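Local coordinates for tubulin-like protein CetZ1 (Haloferax volcanii, PDB 4B46) that binds GTP, has GTPase activity and controls cell shape, being essential for developing the rod-shaped cell type needed for efficient swimming, at residues A[14-19]-A[102-107]; A[134-139]-A[188-193]; A[169-174]-A[284-289]. One frame throughout, in Å; residues are numbered along the deposited sequence.

Contact 1: residues A[14-19]-A[102-107]. With GDP (guanosine-5'-diphosphate), chain B.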
loop_
_atom_site.group_PDB
_atom_site.type_symbol
_atom_site.label_atom_id
_atom_site.label_comp_id
_atom_site.label_asym_id
_atom_site.label_seq_id
_atom_site.Cartn_x
_atom_site.Cartn_y
_atom_site.Cartn_z
ATOM N N LYS A 14 8.380 8.705 3.058
ATOM C CA LYS A 14 7.415 9.794 3.200
ATOM C C LYS A 14 5.997 9.254 3.406
ATOM O O LYS A 14 5.199 9.818 4.158
ATOM C CB LYS A 14 7.468 10.732 1.984
ATOM C CG LYS A 14 8.757 11.554 1.902
ATOM C CD LYS A 14 8.930 12.203 0.540
ATOM C CE LYS A 14 7.816 13.185 0.234
ATOM N NZ LYS A 14 7.966 13.780 -1.134
ATOM N N VAL A 15 5.684 8.159 2.735
ATOM C CA VAL A 15 4.359 7.562 2.867
ATOM C C VAL A 15 4.155 6.966 4.262
ATOM O O VAL A 15 3.119 7.200 4.894
ATOM C CB VAL A 15 4.098 6.537 1.745
ATOM C CG1 VAL A 15 2.810 5.721 2.019
ATOM C CG2 VAL A 15 4.015 7.275 0.397
ATOM N N VAL A 16 5.147 6.226 4.752
ATOM C CA VAL A 16 5.080 5.673 6.103
ATOM C C VAL A 16 5.011 6.780 7.151
ATOM O O VAL A 16 4.235 6.689 8.109
ATOM C CB VAL A 16 6.234 4.699 6.397
ATOM C CG1 VAL A 16 6.233 4.281 7.893
ATOM C CG2 VAL A 16 6.101 3.470 5.516
ATOM N N ASP A 17 5.799 7.835 6.947
ATOM C CA ASP A 17 5.776 9.006 7.822
ATOM C C ASP A 17 4.352 9.580 7.904
ATOM O O ASP A 17 3.856 9.901 8.988
ATOM C CB ASP A 17 6.742 10.073 7.290
ATOM C CG ASP A 17 7.385 10.912 8.396
ATOM O OD1 ASP A 17 7.658 10.375 9.490
ATOM O OD2 ASP A 17 7.646 12.112 8.153
ATOM N N LYS A 18 3.697 9.705 6.757
ATOM C CA LYS A 18 2.344 10.260 6.714
ATOM C C LYS A 18 1.323 9.300 7.316
ATOM O O LYS A 18 0.355 9.724 7.933
ATOM C CB LYS A 18 1.947 10.610 5.284
ATOM C CG LYS A 18 0.650 11.386 5.197
ATOM C CD LYS A 18 0.744 12.457 4.131
ATOM C CE LYS A 18 -0.055 13.682 4.522
ATOM N NZ LYS A 18 0.247 14.822 3.611
ATOM N N PHE A 19 1.541 8.006 7.111
ATOM C CA PHE A 19 0.716 6.976 7.727
ATOM C C PHE A 19 0.755 7.075 9.249
ATOM O O PHE A 19 -0.273 6.934 9.919
ATOM C CB PHE A 19 1.177 5.589 7.281
ATOM C CG PHE A 19 0.082 4.760 6.699
ATOM C CD1 PHE A 19 -1.034 4.448 7.456
ATOM C CD2 PHE A 19 0.147 4.321 5.391
ATOM C CE1 PHE A 19 -2.059 3.693 6.924
ATOM C CE2 PHE A 19 -0.875 3.568 4.850
ATOM C CZ PHE A 19 -1.977 3.252 5.617
ATOM N N LEU A 102 4.200 -4.557 6.478
ATOM C CA LEU A 102 3.947 -3.880 5.209
ATOM C C LEU A 102 5.200 -3.126 4.738
ATOM O O LEU A 102 5.666 -2.178 5.388
ATOM C CB LEU A 102 2.759 -2.922 5.314
ATOM C CG LEU A 102 2.382 -2.191 4.025
ATOM C CD1 LEU A 102 1.773 -3.159 3.008
ATOM C CD2 LEU A 102 1.428 -1.037 4.302
ATOM N N VAL A 103 5.742 -3.556 3.606
ATOM C CA VAL A 103 6.923 -2.921 3.028
ATOM C C VAL A 103 6.464 -1.950 1.950
ATOM O O VAL A 103 5.841 -2.344 0.959
ATOM C CB VAL A 103 7.896 -3.971 2.450
ATOM C CG1 VAL A 103 9.128 -3.292 1.813
ATOM C CG2 VAL A 103 8.311 -4.942 3.546
ATOM N N VAL A 104 6.733 -0.670 2.174
ATOM C CA VAL A 104 6.245 0.380 1.294
ATOM C C VAL A 104 7.392 1.009 0.508
ATOM O O VAL A 104 8.421 1.356 1.092
ATOM C CB VAL A 104 5.542 1.488 2.091
ATOM C CG1 VAL A 104 4.922 2.524 1.123
ATOM C CG2 VAL A 104 4.473 0.884 3.004
ATOM N N SER A 105 7.201 1.186 -0.800
ATOM C CA SER A 105 8.270 1.679 -1.656
ATOM C C SER A 105 7.800 2.144 -3.025
ATOM O O SER A 105 6.869 1.581 -3.600
ATOM C CB SER A 105 9.292 0.574 -1.867
ATOM O OG SER A 105 10.368 1.062 -2.628
ATOM N N GLY A 106 8.467 3.167 -3.546
ATOM C CA GLY A 106 8.312 3.537 -4.942
ATOM C C GLY A 106 9.108 2.532 -5.747
ATOM O O GLY A 106 10.171 2.088 -5.311
ATOM N N LEU A 107 8.600 2.135 -6.907
ATOM C CA LEU A 107 9.301 1.110 -7.675
ATOM C C LEU A 107 10.190 1.698 -8.775
ATOM O O LEU A 107 10.991 0.989 -9.372
ATOM C CB LEU A 107 8.315 0.090 -8.254
ATOM C CG LEU A 107 7.453 -0.624 -7.207
ATOM C CD1 LEU A 107 6.753 -1.791 -7.844
ATOM C CD2 LEU A 107 8.290 -1.094 -6.024
HETATM P PB GDP B . 14.621 5.847 -4.054
HETATM O O1B GDP B . 15.905 5.634 -4.803
HETATM O O2B GDP B . 14.827 6.598 -2.759
HETATM O O3B GDP B . 13.990 4.499 -3.818
HETATM O O3A GDP B . 13.729 6.721 -5.054
HETATM P PA GDP B . 12.462 7.589 -4.609
HETATM O O1A GDP B . 11.687 6.929 -3.520
HETATM O O2A GDP B . 12.899 8.984 -4.261
HETATM O "O5'" GDP B . 11.636 7.624 -5.996
HETATM C "C5'" GDP B . 11.174 6.377 -6.522
HETATM C "C4'" GDP B . 9.844 6.589 -7.220
HETATM O "O4'" GDP B . 8.843 6.905 -6.267
HETATM C "C3'" GDP B . 9.861 7.806 -8.125
HETATM O "O3'" GDP B . 10.294 7.389 -9.412
HETATM C "C2'" GDP B . 8.421 8.296 -8.125
HETATM O "O2'" GDP B . 7.629 7.528 -9.034
HETATM C "C1'" GDP B . 7.905 7.876 -6.782
HETATM N N9 GDP B . 7.894 8.889 -5.719
HETATM C C8 GDP B . 8.934 9.621 -5.269
HETATM N N7 GDP B . 8.550 10.385 -4.211
HETATM C C5 GDP B . 7.247 10.103 -3.961
HETATM C C6 GDP B . 6.222 10.521 -2.982
HETATM O O6 GDP B . 6.474 11.367 -2.084
HETATM N N1 GDP B . 5.006 9.973 -3.095
HETATM C C2 GDP B . 4.685 9.070 -4.040
HETATM N N2 GDP B . 3.422 8.585 -4.078
HETATM N N3 GDP B . 5.571 8.632 -4.961
HETATM C C4 GDP B . 6.835 9.106 -4.956
#
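Val15 and Val16, neighbours on helix 9-26, both rest on Val104 of strand 100-106, and the apolar contact divides between the two branches of Val104. CG1 of Val104 meets CG1 of Val15 at 3.9 Å, the two side chains crossing at about a right angle. CG2 of Val104 faces CG2 of Val16 at 4.0 Å. With its CG1 anti to the backbone N (chi1 -175°), Val104 spreads one methyl under each helix residue; all three are buried. The helix thus packs on the parallel sheet of the Rossmann-like GTPase domain of the tubulin/FtsZ family, while Val104 pairs through its backbone with Ile6 in the neighbouring strand.

The one hydrogen bond to GDP comes from Lys14. Its chain, bent at chi3 (62°), carries NZ to the guanine O6 at 3.0 Å, although the exact place of NZ is less certain. Replacing Lys14 by alanine would probably leave O6 without this ammonium donor and uncover that edge of the base. At the strand end, Gly106 makes a close approach, its CA 3.7 Å from the ribose O4'. Within the strand segment, Ser105 OG donates to Gly106 O from above the carbonyl plane.

Contact 2: residues A[134-139]-A[188-193]; sequences LGILPG and EEIVNR. With GDP (guanosine-5'-diphosphate), chain B.
Leu134 begins the contact by resting CD2 against the branch methyl of Ile190, its CD2 standing 4.3 Å from Ile190 CG2. It belongs to strand 131-137, and Ile190 to helix 179-198, so the pair packs strand on helix in the buried interior. Through Gly135 the strand is hydrogen-bonded to Leu165 and Phe167 of strand 163-168.

Ile136 makes contact with both of its branches. CG1 lies anti to the carbonyl carbon (chi1 -63°), which sends CD1 out to meet Ile190 CD1 at 4.0 Å, the two side chains lying obliquely to each other. CG2 lies against the guanine, 3.9 Å from GDP N2. Ile190 CD1 approaches the same amino group, 3.6 Å from GDP N2, and both isoleucines bring their methyls to the same side of the base plane. A greasy wall therefore borders the N2 and N3 edge of the base.

In the tubulin/FtsZ fold, a parallel strand of the nucleotide-binding domain here packs on helix 179-198, which corresponds to the long central helix that leads from that domain to the C-terminal one. Phe167 of strand 163-168 also touches Ile190.

The Leu137 side chain touches Leu358 of helix 353-366. Past Leu137 the strand ends, and Pro138 brings the chain to the sugar. Pro138 CA comes within 3.4 Å of the ribose O2', and Pro138 CB lies 3.6 Å from that same O2'. Gly139 N, last in the segment, donates to Glu142 OE2, a carboxylate oxygen that also accepts a hydrogen bond from GDP.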
loop_
_atom_site.group_PDB
_atom_site.type_symbol
_atom_site.label_atom_id
_atom_site.label_comp_id
_atom_site.label_asym_id
_atom_site.label_seq_id
_atom_site.Cartn_x
_atom_site.Cartn_y
_atom_site.Cartn_z
ATOM N N LEU A 134 3.482 -2.627 -0.447
ATOM C CA LEU A 134 2.734 -1.550 -1.099
ATOM C C LEU A 134 3.692 -0.925 -2.093
ATOM O O LEU A 134 4.618 -0.214 -1.702
ATOM C CB LEU A 134 2.242 -0.501 -0.094
ATOM C CG LEU A 134 1.585 0.776 -0.654
ATOM C CD1 LEU A 134 0.574 0.478 -1.746
ATOM C CD2 LEU A 134 0.919 1.563 0.464
ATOM N N GLY A 135 3.493 -1.243 -3.368
ATOM C CA GLY A 135 4.378 -0.796 -4.422
ATOM C C GLY A 135 3.755 0.393 -5.122
ATOM O O GLY A 135 2.582 0.354 -5.493
ATOM N N ILE A 136 4.529 1.460 -5.281
ATOM C CA ILE A 136 4.026 2.668 -5.910
ATOM C C ILE A 136 4.658 2.837 -7.292
ATOM O O ILE A 136 5.881 3.001 -7.407
ATOM C CB ILE A 136 4.322 3.890 -5.037
ATOM C CG1 ILE A 136 3.586 3.775 -3.700
ATOM C CG2 ILE A 136 3.982 5.171 -5.792
ATOM C CD1 ILE A 136 4.087 4.727 -2.624
ATOM N N LEU A 137 3.829 2.766 -8.337
ATOM C CA LEU A 137 4.313 2.832 -9.714
ATOM C C LEU A 137 4.557 4.268 -10.132
ATOM O O LEU A 137 3.895 5.179 -9.633
ATOM C CB LEU A 137 3.318 2.169 -10.680
ATOM C CG LEU A 137 2.994 0.713 -10.351
ATOM C CD1 LEU A 137 2.060 0.100 -11.405
ATOM C CD2 LEU A 137 4.265 -0.092 -10.211
ATOM N N PRO A 138 5.509 4.479 -11.059
ATOM C CA PRO A 138 5.885 5.846 -11.423
ATOM C C PRO A 138 4.908 6.488 -12.390
ATOM O O PRO A 138 4.091 5.798 -13.011
ATOM C CB PRO A 138 7.249 5.661 -12.118
ATOM C CG PRO A 138 7.176 4.312 -12.727
ATOM C CD PRO A 138 6.360 3.477 -11.735
ATOM N N GLY A 139 4.998 7.807 -12.504
ATOM C CA GLY A 139 4.266 8.537 -13.524
ATOM C C GLY A 139 4.941 8.314 -14.854
ATOM O O GLY A 139 6.167 8.228 -14.928
ATOM N N GLU A 188 -1.470 11.867 0.601
ATOM C CA GLU A 188 -2.721 11.966 1.359
ATOM C C GLU A 188 -3.755 10.979 0.834
ATOM O O GLU A 188 -4.445 10.315 1.604
ATOM C CB GLU A 188 -3.302 13.374 1.256
ATOM C CG GLU A 188 -2.618 14.412 2.117
ATOM C CD GLU A 188 -3.202 14.485 3.518
ATOM O OE1 GLU A 188 -3.997 13.590 3.885
ATOM O OE2 GLU A 188 -2.866 15.439 4.252
ATOM N N GLU A 189 -3.857 10.897 -0.489
ATOM C CA GLU A 189 -4.776 9.968 -1.140
ATOM C C GLU A 189 -4.421 8.520 -0.817
ATOM O O GLU A 189 -5.299 7.685 -0.584
ATOM C CB GLU A 189 -4.783 10.206 -2.655
ATOM C CG GLU A 189 -5.358 11.585 -3.026
ATOM C CD GLU A 189 -5.193 11.937 -4.491
ATOM O OE1 GLU A 189 -4.100 11.729 -5.053
ATOM O OE2 GLU A 189 -6.167 12.431 -5.085
ATOM N N ILE A 190 -3.127 8.225 -0.803
ATOM C CA ILE A 190 -2.660 6.884 -0.490
ATOM C C ILE A 190 -3.056 6.517 0.938
ATOM O O ILE A 190 -3.667 5.473 1.184
ATOM C CB ILE A 190 -1.129 6.782 -0.656
ATOM C CG1 ILE A 190 -0.750 6.845 -2.146
ATOM C CG2 ILE A 190 -0.598 5.531 0.020
ATOM C CD1 ILE A 190 0.763 6.920 -2.415
ATOM N N VAL A 191 -2.736 7.397 1.877
ATOM C CA VAL A 191 -2.971 7.104 3.284
ATOM C C VAL A 191 -4.471 7.056 3.655
ATOM O O VAL A 191 -4.876 6.244 4.474
ATOM C CB VAL A 191 -2.181 8.086 4.179
ATOM C CG1 VAL A 191 -2.491 7.851 5.601
ATOM C CG2 VAL A 191 -0.673 7.901 3.962
ATOM N N ASN A 192 -5.291 7.909 3.045
ATOM C CA ASN A 192 -6.729 7.888 3.319
ATOM C C ASN A 192 -7.370 6.576 2.899
ATOM O O ASN A 192 -8.302 6.096 3.528
ATOM C CB ASN A 192 -7.441 9.040 2.605
ATOM C CG ASN A 192 -7.233 10.371 3.298
ATOM O OD1 ASN A 192 -7.060 10.429 4.514
ATOM N ND2 ASN A 192 -7.256 11.454 2.524
ATOM N N ARG A 193 -6.864 6.007 1.818
ATOM C CA ARG A 193 -7.415 4.780 1.270
ATOM C C ARG A 193 -6.964 3.564 2.047
ATOM O O ARG A 193 -7.797 2.790 2.525
ATOM C CB ARG A 193 -7.061 4.657 -0.211
ATOM C CG ARG A 193 -7.905 5.604 -1.052
ATOM C CD ARG A 193 -7.333 5.890 -2.438
ATOM N NE ARG A 193 -8.351 6.608 -3.203
ATOM C CZ ARG A 193 -8.626 7.894 -3.032
ATOM N NH1 ARG A 193 -7.927 8.610 -2.156
ATOM N NH2 ARG A 193 -9.589 8.463 -3.739
HETATM P PB GDP B . 14.621 5.847 -4.054
HETATM O O1B GDP B . 15.905 5.634 -4.803
HETATM O O2B GDP B . 14.827 6.598 -2.759
HETATM O O3B GDP B . 13.990 4.499 -3.818
HETATM O O3A GDP B . 13.729 6.721 -5.054
HETATM P PA GDP B . 12.462 7.589 -4.609
HETATM O O1A GDP B . 11.687 6.929 -3.520
HETATM O O2A GDP B . 12.899 8.984 -4.261
HETATM O "O5'" GDP B . 11.636 7.624 -5.996
HETATM C "C5'" GDP B . 11.174 6.377 -6.522
HETATM C "C4'" GDP B . 9.844 6.589 -7.220
HETATM O "O4'" GDP B . 8.843 6.905 -6.267
HETATM C "C3'" GDP B . 9.861 7.806 -8.125
HETATM O "O3'" GDP B . 10.294 7.389 -9.412
HETATM C "C2'" GDP B . 8.421 8.296 -8.125
HETATM O "O2'" GDP B . 7.629 7.528 -9.034
HETATM C "C1'" GDP B . 7.905 7.876 -6.782
HETATM N N9 GDP B . 7.894 8.889 -5.719
HETATM C C8 GDP B . 8.934 9.621 -5.269
HETATM N N7 GDP B . 8.550 10.385 -4.211
HETATM C C5 GDP B . 7.247 10.103 -3.961
HETATM C C6 GDP B . 6.222 10.521 -2.982
HETATM O O6 GDP B . 6.474 11.367 -2.084
HETATM N N1 GDP B . 5.006 9.973 -3.095
HETATM C C2 GDP B . 4.685 9.070 -4.040
HETATM N N2 GDP B . 3.422 8.585 -4.078
HETATM N N3 GDP B . 5.571 8.632 -4.961
HETATM C C4 GDP B . 6.835 9.106 -4.956
#

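Contact 3: residues A[169-174]-A[284-289]; sequences NDAWRK and TLPCEI. With GDP (guanosine-5'-diphosphate), chain B.
Thr284 OG1 is hydrogen-bonded to Val166 O and to Val231 N, with a weaker bond to Thr230 OG1, and this grip fixes the residue whose carbonyl meets Trp172. The contact joins two loops across the domain border of the tubulin/FtsZ fold: 169-174 follows strand 163-168 of the GTPase domain and leads to the central helix 179-198, whereas 284-289 belongs to the C-terminal domain.

Trp172 comes edge-on. Its NE1 lies 3.6 Å from Thr284 O, close to the indole plane, but the true acceptor of NE1 is Leu283 O next door. The indole is held further by stacking with Phe167 and by a cation-pi contact with Arg282. Beside it, Ala171 CB presses on the proline ring, 3.5 Å from Pro286 CG, tighter than usual for two carbons; Pro286 CD is the second ring atom it meets. A turn of 3-10 helix over 169-171 presents this methyl to the proline, closed by the bond from Trp172 N to Asn169 O.

The start of this turn reads the nucleotide. Asn169, an experimentally established GTP-binding residue, has CG anti to the carbonyl carbon (chi1 -76°), which brings both ends of its amide to the guanine. ND2 donates to GDP N3 at 3.0 Å, along a nearly straight line (170°). GDP N2 donates to OD1 at 3.2 Å, with a more bent angle of 140°. This two-bond match probably fixes the amide's rotation and favours a base with an amino group at that position.

Lys174 folds back so that NZ, salt-bridged to Glu189 OE1 on the central helix, donates to Trp172 O at 3.0 Å, tilted from the carbonyl plane.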
loop_
_atom_site.group_PDB
_atom_site.type_symbol
_atom_site.label_atom_id
_atom_site.label_comp_id
_atom_site.label_asym_id
_atom_site.label_seq_id
_atom_site.Cartn_x
_atom_site.Cartn_y
_atom_site.Cartn_z
ATOM N N ASN A 169 1.099 5.973 -9.410
ATOM C CA ASN A 169 1.192 7.432 -9.558
ATOM C C ASN A 169 0.696 7.926 -10.910
ATOM O O ASN A 169 0.186 9.037 -11.016
ATOM C CB ASN A 169 2.628 7.938 -9.379
ATOM C CG ASN A 169 3.068 7.970 -7.925
ATOM O OD1 ASN A 169 2.258 7.816 -7.002
ATOM N ND2 ASN A 169 4.363 8.182 -7.715
ATOM N N ASP A 170 0.861 7.120 -11.953
ATOM C CA ASP A 170 0.482 7.584 -13.289
ATOM C C ASP A 170 -1.030 7.845 -13.406
ATOM O O ASP A 170 -1.464 8.686 -14.195
ATOM C CB ASP A 170 0.940 6.599 -14.367
ATOM C CG ASP A 170 0.797 7.169 -15.765
ATOM O OD1 ASP A 170 1.325 8.272 -16.013
ATOM O OD2 ASP A 170 0.157 6.518 -16.619
ATOM N N ALA A 171 -1.822 7.138 -12.612
ATOM C CA ALA A 171 -3.276 7.308 -12.648
ATOM C C ALA A 171 -3.719 8.464 -11.763
ATOM O O ALA A 171 -4.869 8.882 -11.811
ATOM C CB ALA A 171 -3.974 6.019 -12.205
ATOM N N TRP A 172 -2.808 8.962 -10.934
ATOM C CA TRP A 172 -3.162 9.976 -9.951
ATOM C C TRP A 172 -2.342 11.263 -10.111
ATOM O O TRP A 172 -2.218 12.051 -9.173
ATOM C CB TRP A 172 -2.993 9.412 -8.542
ATOM C CG TRP A 172 -3.958 8.282 -8.253
ATOM C CD1 TRP A 172 -3.806 6.974 -8.584
ATOM C CD2 TRP A 172 -5.222 8.389 -7.589
ATOM N NE1 TRP A 172 -4.903 6.251 -8.168
ATOM C CE2 TRP A 172 -5.781 7.096 -7.544
ATOM C CE3 TRP A 172 -5.935 9.451 -7.028
ATOM C CZ2 TRP A 172 -7.024 6.836 -6.963
ATOM C CZ3 TRP A 172 -7.162 9.194 -6.448
ATOM C CH2 TRP A 172 -7.694 7.896 -6.417
ATOM N N ARG A 173 -1.786 11.476 -11.297
ATOM C CA ARG A 173 -0.951 12.655 -11.524
ATOM C C ARG A 173 -1.708 13.961 -11.296
ATOM O O ARG A 173 -2.902 14.065 -11.579
ATOM C CB ARG A 173 -0.325 12.620 -12.921
ATOM C CG ARG A 173 0.882 11.711 -13.004
ATOM C CD ARG A 173 0.919 10.920 -14.294
ATOM N NE ARG A 173 1.180 11.744 -15.460
ATOM C CZ ARG A 173 0.493 11.669 -16.594
ATOM N NH1 ARG A 173 -0.511 10.807 -16.712
ATOM N NH2 ARG A 173 0.811 12.461 -17.607
ATOM N N LYS A 174 -1.007 14.948 -10.751
ATOM C CA LYS A 174 -1.600 16.253 -10.494
ATOM C C LYS A 174 -0.903 17.258 -11.417
ATOM O O LYS A 174 0.265 17.595 -11.223
ATOM C CB LYS A 174 -1.445 16.614 -9.013
ATOM C CG LYS A 174 -1.532 15.387 -8.091
ATOM C CD LYS A 174 -2.490 15.580 -6.919
ATOM C CE LYS A 174 -3.866 14.944 -7.152
ATOM N NZ LYS A 174 -3.906 13.434 -7.051
ATOM N N THR A 284 -6.654 2.531 -6.945
ATOM C CA THR A 284 -5.234 2.767 -6.679
ATOM C C THR A 284 -4.417 2.256 -7.865
ATOM O O THR A 284 -3.524 2.951 -8.363
ATOM C CB THR A 284 -4.781 2.121 -5.336
ATOM O OG1 THR A 284 -5.016 0.706 -5.357
ATOM C CG2 THR A 284 -5.542 2.740 -4.163
ATOM N N LEU A 285 -4.760 1.054 -8.330
ATOM C CA LEU A 285 -4.275 0.520 -9.600
ATOM C C LEU A 285 -5.453 0.304 -10.544
ATOM O O LEU A 285 -6.268 -0.578 -10.315
ATOM C CB LEU A 285 -3.532 -0.814 -9.400
ATOM C CG LEU A 285 -3.151 -1.566 -10.690
ATOM C CD1 LEU A 285 -2.137 -0.779 -11.559
ATOM C CD2 LEU A 285 -2.618 -2.959 -10.370
ATOM N N PRO A 286 -5.552 1.113 -11.613
ATOM C CA PRO A 286 -6.676 0.930 -12.542
ATOM C C PRO A 286 -6.661 -0.451 -13.193
ATOM O O PRO A 286 -5.590 -0.982 -13.516
ATOM C CB PRO A 286 -6.456 2.027 -13.596
ATOM C CG PRO A 286 -5.689 3.068 -12.886
ATOM C CD PRO A 286 -4.771 2.320 -11.921
ATOM N N CYS A 287 -7.847 -1.032 -13.343
ATOM C CA CYS A 287 -8.019 -2.337 -13.968
ATOM C C CYS A 287 -9.506 -2.605 -14.135
ATOM O O CYS A 287 -10.337 -1.844 -13.651
ATOM C CB CYS A 287 -7.385 -3.440 -13.108
ATOM S SG CYS A 287 -8.097 -3.630 -11.451
ATOM N N GLU A 288 -9.852 -3.677 -14.828
ATOM C CA GLU A 288 -11.235 -4.118 -14.835
ATOM C C GLU A 288 -11.418 -4.966 -13.588
ATOM O O GLU A 288 -10.570 -5.790 -13.275
ATOM C CB GLU A 288 -11.549 -4.910 -16.096
ATOM C CG GLU A 288 -11.737 -4.005 -17.312
ATOM C CD GLU A 288 -11.755 -4.762 -18.618
ATOM O OE1 GLU A 288 -10.662 -5.116 -19.116
ATOM O OE2 GLU A 288 -12.864 -4.982 -19.154
ATOM N N ILE A 289 -12.498 -4.727 -12.856
ATOM C CA ILE A 289 -12.691 -5.377 -11.565
ATOM C C ILE A 289 -13.260 -6.780 -11.746
ATOM O O ILE A 289 -13.194 -7.605 -10.838
ATOM C CB ILE A 289 -13.571 -4.523 -10.616
ATOM C CG1 ILE A 289 -15.014 -4.458 -11.117
ATOM C CG2 ILE A 289 -12.980 -3.115 -10.471
ATOM C CD1 ILE A 289 -15.929 -3.632 -10.231
HETATM P PB GDP B . 14.621 5.847 -4.054
HETATM O O1B GDP B . 15.905 5.634 -4.803
HETATM O O2B GDP B . 14.827 6.598 -2.759
HETATM O O3B GDP B . 13.990 4.499 -3.818
HETATM O O3A GDP B . 13.729 6.721 -5.054
HETATM P PA GDP B . 12.462 7.589 -4.609
HETATM O O1A GDP B . 11.687 6.929 -3.520
HETATM O O2A GDP B . 12.899 8.984 -4.261
HETATM O "O5'" GDP B . 11.636 7.624 -5.996
HETATM C "C5'" GDP B . 11.174 6.377 -6.522
HETATM C "C4'" GDP B . 9.844 6.589 -7.220
HETATM O "O4'" GDP B . 8.843 6.905 -6.267
HETATM C "C3'" GDP B . 9.861 7.806 -8.125
HETATM O "O3'" GDP B . 10.294 7.389 -9.412
HETATM C "C2'" GDP B . 8.421 8.296 -8.125
HETATM O "O2'" GDP B . 7.629 7.528 -9.034
HETATM C "C1'" GDP B . 7.905 7.876 -6.782
HETATM N N9 GDP B . 7.894 8.889 -5.719
HETATM C C8 GDP B . 8.934 9.621 -5.269
HETATM N N7 GDP B . 8.550 10.385 -4.211
HETATM C C5 GDP B . 7.247 10.103 -3.961
HETATM C C6 GDP B . 6.222 10.521 -2.982
HETATM O O6 GDP B . 6.474 11.367 -2.084
HETATM N N1 GDP B . 5.006 9.973 -3.095
HETATM C C2 GDP B . 4.685 9.070 -4.040
HETATM N N2 GDP B . 3.422 8.585 -4.078
HETATM N N3 GDP B . 5.571 8.632 -4.961
HETATM C C4 GDP B . 6.835 9.106 -4.956
#

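From the N terminus, contact 1 comes first: it closes a loop from helix 9-26 to strand 100-106 and is complete before contact 2 opens in the neighbouring strand 131-137. Contacts 2 and 3 cross, since segment 169-174 lies between the two segments of contact 2 and its partner, 284-289, follows far beyond helix 179-198. Contacts 1 and 2 share the sheet, with Val103 O probably accepting from Leu134 N; contacts 2 and 3 touch through Leu137 and Asn169. Contacts 1 and 2 pack helices on the GTPase sheet, contact 3 ties that domain to the C-terminal one, and all three reach GDP.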